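PDB 5GT5: pectate lyase from Paenibacillus sp. 0602, which cleaves polygalacturonate by elimination, and probably also methylated pectins, probably acting at internal bonds of the chain and with the help of calcium. Local coordinates for residues D6-T10 against W163-C167; S189-F193 against G428-K433; A36-A40 against A68-F74. The protein carries 1 engineered substitution. All coordinates share one frame. Numbering follows the deposited sequence.

Interaction 1. Residues D6-T10 against W163-C167; sequences DYNLT and WIDHC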
loop_
_atom_site.group_PDB
_atom_site.type_symbol
_atom_site.label_atom_id
_atom_site.label_comp_id
_atom_site.label_asym_id
_atom_site.label_seq_id
_atom_site.Cartn_x
_atom_site.Cartn_y
_atom_site.Cartn_z
ATOM N N ASP A 6 12.719 -17.696 -11.980
ATOM C CA ASP A 6 11.685 -17.415 -12.970
ATOM C C ASP A 6 10.334 -17.224 -12.279
ATOM O O ASP A 6 9.432 -16.619 -12.793
ATOM C CB ASP A 6 11.565 -18.537 -13.998
ATOM C CG ASP A 6 12.793 -18.710 -14.802
ATOM O OD1 ASP A 6 13.542 -17.788 -14.840
ATOM O OD2 ASP A 6 12.938 -19.772 -15.328
ATOM N N TYR A 7 10.247 -17.797 -11.095
ATOM C CA TYR A 7 9.023 -17.763 -10.302
ATOM C C TYR A 7 8.921 -16.642 -9.269
ATOM O O TYR A 7 7.932 -16.560 -8.553
ATOM C CB TYR A 7 8.803 -19.119 -9.611
ATOM C CG TYR A 7 8.730 -20.239 -10.597
ATOM C CD1 TYR A 7 7.971 -20.133 -11.723
ATOM C CD2 TYR A 7 9.444 -21.399 -10.406
ATOM C CE1 TYR A 7 7.920 -21.149 -12.639
ATOM C CE2 TYR A 7 9.365 -22.435 -11.286
ATOM C CZ TYR A 7 8.610 -22.322 -12.408
ATOM O OH TYR A 7 8.512 -23.327 -13.301
ATOM N N ASN A 8 9.907 -15.772 -9.247
ATOM C CA ASN A 8 9.875 -14.633 -8.330
ATOM C C ASN A 8 8.637 -13.768 -8.496
ATOM O O ASN A 8 8.150 -13.576 -9.615
ATOM C CB ASN A 8 11.078 -13.699 -8.526
ATOM C CG ASN A 8 12.364 -14.270 -8.001
ATOM O OD1 ASN A 8 12.405 -15.390 -7.485
ATOM N ND2 ASN A 8 13.444 -13.540 -8.233
ATOM N N LEU A 9 8.174 -13.216 -7.384
ATOM C CA LEU A 9 7.195 -12.135 -7.417
ATOM C C LEU A 9 7.803 -10.922 -8.120
ATOM O O LEU A 9 8.907 -10.485 -7.774
ATOM C CB LEU A 9 6.793 -11.771 -5.987
ATOM C CG LEU A 9 6.014 -10.466 -5.805
ATOM C CD1 LEU A 9 4.656 -10.513 -6.529
ATOM C CD2 LEU A 9 5.787 -10.264 -4.317
ATOM N N THR A 10 7.102 -10.409 -9.129
ATOM C CA THR A 10 7.493 -9.166 -9.803
ATOM C C THR A 10 6.278 -8.256 -9.937
ATOM O O THR A 10 5.145 -8.634 -9.612
ATOM C CB THR A 10 8.022 -9.433 -11.209
ATOM O OG1 THR A 10 6.927 -9.889 -12.017
ATOM C CG2 THR A 10 9.090 -10.512 -11.212
ATOM N N TRP A 163 -0.998 -10.815 -4.848
ATOM C CA TRP A 163 -0.312 -11.673 -5.788
ATOM C C TRP A 163 -1.143 -12.936 -5.965
ATOM O O TRP A 163 -1.322 -13.699 -5.016
ATOM C CB TRP A 163 1.085 -12.026 -5.238
ATOM C CG TRP A 163 1.971 -12.736 -6.214
ATOM C CD1 TRP A 163 1.893 -12.662 -7.580
ATOM C CD2 TRP A 163 3.084 -13.614 -5.914
ATOM N NE1 TRP A 163 2.906 -13.429 -8.151
ATOM C CE2 TRP A 163 3.626 -14.035 -7.158
ATOM C CE3 TRP A 163 3.649 -14.110 -4.726
ATOM C CZ2 TRP A 163 4.733 -14.898 -7.244
ATOM C CZ3 TRP A 163 4.746 -14.951 -4.819
ATOM C CH2 TRP A 163 5.273 -15.346 -6.054
ATOM N N ILE A 164 -1.626 -13.164 -7.182
ATOM C CA ILE A 164 -2.297 -14.396 -7.560
ATOM C C ILE A 164 -1.356 -15.118 -8.509
ATOM O O ILE A 164 -0.984 -14.560 -9.549
ATOM C CB ILE A 164 -3.625 -14.102 -8.239
ATOM C CG1 ILE A 164 -4.582 -13.467 -7.215
ATOM C CG2 ILE A 164 -4.244 -15.411 -8.787
ATOM C CD1 ILE A 164 -5.734 -12.668 -7.832
ATOM N N ASP A 165 -0.943 -16.345 -8.168
ATOM C CA ASP A 165 0.147 -16.953 -8.919
ATOM C C ASP A 165 0.022 -18.471 -8.972
ATOM O O ASP A 165 -0.396 -19.096 -8.000
ATOM C CB ASP A 165 1.501 -16.524 -8.306
ATOM C CG ASP A 165 2.653 -17.332 -8.831
ATOM O OD1 ASP A 165 2.923 -18.405 -8.228
ATOM O OD2 ASP A 165 3.284 -16.948 -9.844
ATOM N N HIS A 166 0.338 -19.061 -10.125
ATOM C CA HIS A 166 0.181 -20.512 -10.296
ATOM C C HIS A 166 -1.231 -20.992 -9.959
ATOM O O HIS A 166 -1.447 -22.049 -9.356
ATOM C CB HIS A 166 1.246 -21.282 -9.497
ATOM C CG HIS A 166 2.585 -21.321 -10.168
ATOM N ND1 HIS A 166 3.589 -20.421 -9.882
ATOM C CD2 HIS A 166 3.063 -22.152 -11.124
ATOM C CE1 HIS A 166 4.649 -20.709 -10.631
ATOM N NE2 HIS A 166 4.346 -21.730 -11.411
ATOM N N CYS A 167 -2.209 -20.225 -10.407
ATOM C CA CYS A 167 -3.599 -20.638 -10.293
ATOM C C CYS A 167 -4.168 -20.974 -11.655
ATOM O O CYS A 167 -3.600 -20.600 -12.688
ATOM C CB CYS A 167 -4.451 -19.540 -9.633
ATOM S SG CYS A 167 -4.063 -19.294 -7.872
HETATM O O HOH W 1 5.718 -18.116 -9.179
HETATM O O HOH W 2 5.469 -23.421 -13.256
#
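Trp163, Leu9 and Tyr7 carry most of this contact. Trp163 points its side chain out of strand 160-165 toward the N-terminal residues. Leu9 sets one methyl over its face: Leu9 CD1 sits 3.4 Å from the centroid of the five-membered ring of Trp163 and only 8° off the ring normal, a CH-pi contact. The closest atoms of this pair are Leu9 CD1 and Trp163 CG, 3.5 Å apart. The indole NH of Trp163 turns to Ser189 OG on the next strand. At the rim of the indole, Tyr7 O lies 3.8 Å from Trp163 CZ2.

Pectate lyases of polysaccharide lyase family 1 fold as a right-handed parallel beta-helix. Residues 163-167 lie on one of its stacked strands and the turn after it, and the N-terminal segment packs on the outside of that coil.

The Tyr7 ring meets His166 in an offset edge-to-face pair. The edge of His166 faces the tyrosine ring, with centroids 5.1 Å apart and planes at 72°. His166 ND1 donates to Asp165 OD1 at 2.7 Å, a His-carboxylate hydrogen bond. Asp165 also forms a salt bridge with Arg128. No direct hydrogen bond joins the segments. Instead, a water donates to Tyr7 O and to Asp165 OD2, both at 2.8 Å. The hydroxyl of Tyr7 bonds to Arg422.

Interaction 2. Residues S189-F193 against G428-K433; sequences SWSTF and GAGAGK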
loop_
_atom_site.group_PDB
_atom_site.type_symbol
_atom_site.label_atom_id
_atom_site.label_comp_id
_atom_site.label_asym_id
_atom_site.label_seq_id
_atom_site.Cartn_x
_atom_site.Cartn_y
_atom_site.Cartn_z
ATOM N N SER A 189 0.404 -13.932 -12.040
ATOM C CA SER A 189 1.490 -14.559 -12.793
ATOM C C SER A 189 1.392 -16.068 -12.830
ATOM O O SER A 189 0.758 -16.696 -11.963
ATOM C CB SER A 189 2.865 -14.137 -12.266
ATOM O OG SER A 189 3.034 -14.510 -10.900
ATOM N N TRP A 190 1.991 -16.650 -13.868
ATOM C CA TRP A 190 2.128 -18.094 -13.977
ATOM C C TRP A 190 0.791 -18.810 -13.854
ATOM O O TRP A 190 0.708 -19.885 -13.260
ATOM C CB TRP A 190 3.160 -18.634 -12.942
ATOM C CG TRP A 190 4.550 -18.267 -13.351
ATOM C CD1 TRP A 190 5.338 -17.266 -12.835
ATOM C CD2 TRP A 190 5.305 -18.865 -14.416
ATOM N NE1 TRP A 190 6.544 -17.222 -13.518
ATOM C CE2 TRP A 190 6.545 -18.203 -14.476
ATOM C CE3 TRP A 190 5.068 -19.930 -15.282
ATOM C CZ2 TRP A 190 7.523 -18.538 -15.411
ATOM C CZ3 TRP A 190 6.058 -20.269 -16.208
ATOM C CH2 TRP A 190 7.257 -19.573 -16.262
ATOM N N SER A 191 -0.254 -18.218 -14.416
ATOM C CA SER A 191 -1.623 -18.725 -14.253
ATOM C C SER A 191 -2.279 -19.072 -15.571
ATOM O O SER A 191 -1.944 -18.493 -16.607
ATOM C CB SER A 191 -2.489 -17.746 -13.440
ATOM O OG SER A 191 -1.959 -17.629 -12.109
ATOM N N THR A 192 -3.198 -20.022 -15.504
ATOM C CA THR A 192 -3.949 -20.467 -16.681
ATOM C C THR A 192 -5.399 -20.049 -16.551
ATOM O O THR A 192 -6.005 -20.222 -15.480
ATOM C CB THR A 192 -3.876 -21.995 -16.777
ATOM O OG1 THR A 192 -2.511 -22.357 -17.069
ATOM C CG2 THR A 192 -4.804 -22.500 -17.889
ATOM N N PHE A 193 -5.943 -19.478 -17.635
ATOM C CA PHE A 193 -7.339 -19.105 -17.748
ATOM C C PHE A 193 -7.826 -19.826 -18.984
ATOM O O PHE A 193 -7.280 -19.603 -20.062
ATOM C CB PHE A 193 -7.444 -17.571 -17.889
ATOM C CG PHE A 193 -6.759 -16.811 -16.773
ATOM C CD1 PHE A 193 -5.373 -16.568 -16.809
ATOM C CD2 PHE A 193 -7.500 -16.354 -15.680
ATOM C CE1 PHE A 193 -4.752 -15.863 -15.779
ATOM C CE2 PHE A 193 -6.886 -15.676 -14.634
ATOM C CZ PHE A 193 -5.520 -15.441 -14.658
ATOM N N GLY A 428 4.793 -25.567 -16.608
ATOM C CA GLY A 428 4.333 -24.291 -17.139
ATOM C C GLY A 428 3.390 -23.556 -16.215
ATOM O O GLY A 428 3.436 -23.723 -14.979
ATOM N N ALA A 429 2.520 -22.746 -16.803
ATOM C CA ALA A 429 1.561 -21.956 -16.038
ATOM C C ALA A 429 0.435 -22.831 -15.487
ATOM O O ALA A 429 0.081 -23.858 -16.067
ATOM C CB ALA A 429 0.984 -20.849 -16.909
ATOM N N GLY A 430 -0.126 -22.403 -14.362
ATOM C CA GLY A 430 -1.280 -23.042 -13.763
ATOM C C GLY A 430 -0.997 -23.693 -12.414
ATOM O O GLY A 430 0.147 -23.819 -11.986
ATOM N N ALA A 431 -2.091 -24.133 -11.815
ATOM C CA ALA A 431 -2.071 -24.928 -10.602
ATOM C C ALA A 431 -1.705 -26.401 -10.888
ATOM O O ALA A 431 -1.993 -26.899 -11.916
ATOM C CB ALA A 431 -3.428 -24.827 -9.910
ATOM N N GLY A 432 -1.107 -27.006 -9.882
ATOM C CA GLY A 432 -0.782 -28.432 -10.008
ATOM C C GLY A 432 0.375 -28.721 -10.918
ATOM O O GLY A 432 0.560 -29.828 -11.306
ATOM N N LYS A 433 1.161 -27.726 -11.242
ATOM C CA LYS A 433 2.168 -27.817 -12.263
ATOM C C LYS A 433 3.556 -27.899 -11.607
ATOM O O LYS A 433 4.384 -28.657 -12.042
ATOM C CB LYS A 433 1.945 -26.645 -13.337
ATOM C CG LYS A 433 0.857 -26.982 -14.414
ATOM C CD LYS A 433 -0.520 -26.194 -14.505
ATOM C CE LYS A 433 -1.270 -25.955 -15.910
ATOM N NZ LYS A 433 -2.669 -25.300 -16.373
#
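Ser189 does not reach residues 428-433, but Ser189 O accepts a hydrogen bond from Ser191 OG at 2.9 Å, across the bend at Trp190. Trp190 has positive phi and psi, a bend between two extended residues. Its carbonyl O accepts the main link, from Gly430 N at 2.9 Å. The edge of its indole runs along Gly428, with Trp190 CE3 4.1 Å from Gly428 C. Its NE1 binds Asp6 O. Ser191 adds a looser contact, O to Ala429 CB at 3.8 Å. Thr192 points toward the loop, and its OG1 accepts from Lys433 NZ at 3.0 Å. Gly430 CA is 3.6 Å from the same Thr192 OG1; a CB there would clash, and the backbone angles of Gly430 also call for glycine. The C-terminal loop thus lies along the outside of a coil of the parallel beta-helix. Residues 189-193 run between strands 160-165 and 168-169 on one side and 262-271 on the other, with helix 419-423 against Trp190.

Interaction 3. Residues A36-A40 against A68-F74; sequences ATDLA and AAQTSPF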
loop_
_atom_site.group_PDB
_atom_site.type_symbol
_atom_site.label_atom_id
_atom_site.label_comp_id
_atom_site.label_asym_id
_atom_site.label_seq_id
_atom_site.Cartn_x
_atom_site.Cartn_y
_atom_site.Cartn_z
ATOM N N ALA A 36 -15.299 -26.744 4.542
ATOM C CA ALA A 36 -15.794 -25.369 4.517
ATOM C C ALA A 36 -15.779 -24.720 5.896
ATOM O O ALA A 36 -15.543 -23.519 6.018
ATOM C CB ALA A 36 -17.191 -25.314 3.941
ATOM N N THR A 37 -16.037 -25.503 6.947
ATOM C CA THR A 37 -16.028 -24.927 8.300
ATOM C C THR A 37 -14.634 -24.454 8.706
ATOM O O THR A 37 -14.493 -23.354 9.239
ATOM C CB THR A 37 -16.548 -25.928 9.320
ATOM O OG1 THR A 37 -17.859 -26.350 8.924
ATOM C CG2 THR A 37 -16.637 -25.286 10.705
ATOM N N ASP A 38 -13.618 -25.265 8.422
ATOM C CA ASP A 38 -12.227 -24.864 8.628
ATOM C C ASP A 38 -11.942 -23.576 7.886
ATOM O O ASP A 38 -11.313 -22.677 8.430
ATOM C CB ASP A 38 -11.236 -25.912 8.116
ATOM C CG ASP A 38 -11.328 -27.241 8.842
ATOM O OD1 ASP A 38 -11.802 -27.316 10.014
ATOM O OD2 ASP A 38 -10.890 -28.222 8.206
ATOM N N LEU A 39 -12.421 -23.454 6.648
ATOM C CA LEU A 39 -12.145 -22.246 5.882
ATOM C C LEU A 39 -12.847 -21.037 6.507
ATOM O O LEU A 39 -12.269 -19.940 6.602
ATOM C CB LEU A 39 -12.613 -22.423 4.445
ATOM C CG LEU A 39 -12.159 -21.313 3.476
ATOM C CD1 LEU A 39 -10.647 -21.256 3.384
ATOM C CD2 LEU A 39 -12.749 -21.560 2.072
ATOM N N ALA A 40 -14.100 -21.221 6.904
ATOM C CA ALA A 40 -14.860 -20.159 7.520
ATOM C C ALA A 40 -14.202 -19.658 8.797
ATOM O O ALA A 40 -14.148 -18.445 9.056
ATOM C CB ALA A 40 -16.255 -20.598 7.791
ATOM N N ALA A 68 -22.446 -25.127 10.124
ATOM C CA ALA A 68 -21.505 -24.300 10.880
ATOM C C ALA A 68 -20.709 -23.354 9.976
ATOM O O ALA A 68 -20.131 -22.360 10.445
ATOM C CB ALA A 68 -20.576 -25.161 11.666
ATOM N N ALA A 69 -20.664 -23.662 8.686
ATOM C CA ALA A 69 -19.942 -22.796 7.742
ATOM C C ALA A 69 -20.849 -21.721 7.162
ATOM O O ALA A 69 -20.372 -20.823 6.474
ATOM C CB ALA A 69 -19.327 -23.645 6.603
ATOM N N GLN A 70 -22.151 -21.789 7.422
ATOM C CA GLN A 70 -23.095 -20.835 6.853
ATOM C C GLN A 70 -23.143 -19.548 7.668
ATOM O O GLN A 70 -24.184 -19.182 8.219
ATOM C CB GLN A 70 -24.497 -21.442 6.687
ATOM C CG GLN A 70 -24.579 -22.529 5.612
ATOM C CD GLN A 70 -25.980 -23.069 5.495
ATOM O OE1 GLN A 70 -26.571 -23.476 6.494
ATOM N NE2 GLN A 70 -26.536 -23.044 4.294
ATOM N N THR A 71 -22.015 -18.842 7.700
ATOM C CA THR A 71 -21.906 -17.632 8.485
ATOM C C THR A 71 -20.707 -16.875 7.942
ATOM O O THR A 71 -19.842 -17.503 7.346
ATOM C CB THR A 71 -21.717 -17.995 10.014
ATOM O OG1 THR A 71 -21.817 -16.805 10.796
ATOM C CG2 THR A 71 -20.389 -18.722 10.285
ATOM N N SER A 72 -20.648 -15.563 8.158
ATOM C CA SER A 72 -19.486 -14.781 7.716
ATOM C C SER A 72 -18.219 -15.505 8.120
ATOM O O SER A 72 -18.090 -15.962 9.268
ATOM C CB SER A 72 -19.484 -13.366 8.295
ATOM O OG SER A 72 -20.695 -12.711 7.996
ATOM N N PRO A 73 -17.257 -15.633 7.196
ATOM C CA PRO A 73 -17.140 -14.927 5.902
ATOM C C PRO A 73 -17.894 -15.530 4.723
ATOM O O PRO A 73 -17.709 -15.016 3.620
ATOM C CB PRO A 73 -15.644 -15.032 5.610
ATOM C CG PRO A 73 -15.271 -16.390 6.184
ATOM C CD PRO A 73 -16.095 -16.499 7.468
ATOM N N PHE A 74 -18.666 -16.597 4.911
ATOM C CA PHE A 74 -19.531 -17.135 3.845
ATOM C C PHE A 74 -20.890 -16.469 3.837
ATOM O O PHE A 74 -21.464 -16.198 4.899
ATOM C CB PHE A 74 -19.810 -18.621 4.070
ATOM C CG PHE A 74 -18.683 -19.553 3.692
ATOM C CD1 PHE A 74 -17.506 -19.604 4.450
ATOM C CD2 PHE A 74 -18.840 -20.459 2.637
ATOM C CE1 PHE A 74 -16.479 -20.497 4.124
ATOM C CE2 PHE A 74 -17.816 -21.362 2.297
ATOM C CZ PHE A 74 -16.646 -21.403 3.046
HETATM O O HOH W 3 -16.481 -17.848 10.588
#
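A short helix and a loop close together here over one end of the parallel beta-helix, and the contact is a small apolar cluster of alanines, a proline and a phenylalanine. Ala40 is the most covered residue. Its CB lies 3.7 Å from Phe74 CE1 and 4.1 Å from Pro73 CD. Phe74 also touches Ala36 and Leu39: Phe74 CZ is 4.0 Å from Ala36 CB and 4.0 Å from Leu39 CD2. The small side chains let the backbones come close, with the CA atoms of Thr37 and Ala69 4.5 Å apart. Ala69 CB sits 3.8 Å from Ala36 CB and 3.9 Å from Thr37 OG1.

Helix 36-43 follows strand 30-33 and precedes strand 51-54, its parallel neighbour, so it forms the crossover of a beta-alpha-beta unit in the first turns of the beta-helix. Leu39 packs on these strands, at Val33, Val52 and Ile54. Phe74 begins strand 74-76, which pairs with strand 92-97, and its ring touches Ile94 there.

The loop turns twice before Phe74: an inverse gamma turn is centred on Gln70, and Phe74 N bonds to Thr71 O at 2.9 Å round the cis Ser72-Pro73 peptide. No direct hydrogen bond crosses the contact. Ala40 O lies 3.2 Å from Pro73 CD, in close contact; the proline nitrogen carries no N-H to offer it. A water instead donates to Ala40 O at 2.9 Å and to Ser72 O at 2.8 Å.

Overall arrangement
Interactions 1 and 2 adjoin, with centres about 9 Å apart. Their segments 163-167 and 189-193 lie on neighbouring coils of the parallel beta-helix. Asp165 OD2 and Ser189 OG are 2.7 Å apart, and Cys167 O and Thr192 N 2.9 Å; both are probable hydrogen bonds. His166 and Trp190 stack at equivalent bends of the two coils. The N-terminal and C-terminal segments therefore cover adjoining parts of the same surface. Interaction 3 is separate. Its centre is about 28 Å from that of interaction 1 and 27 Å from that of interaction 2. All three lie away from the probable calcium ligands Asp152, Asp174 and Asp178 and the likely catalytic Arg276.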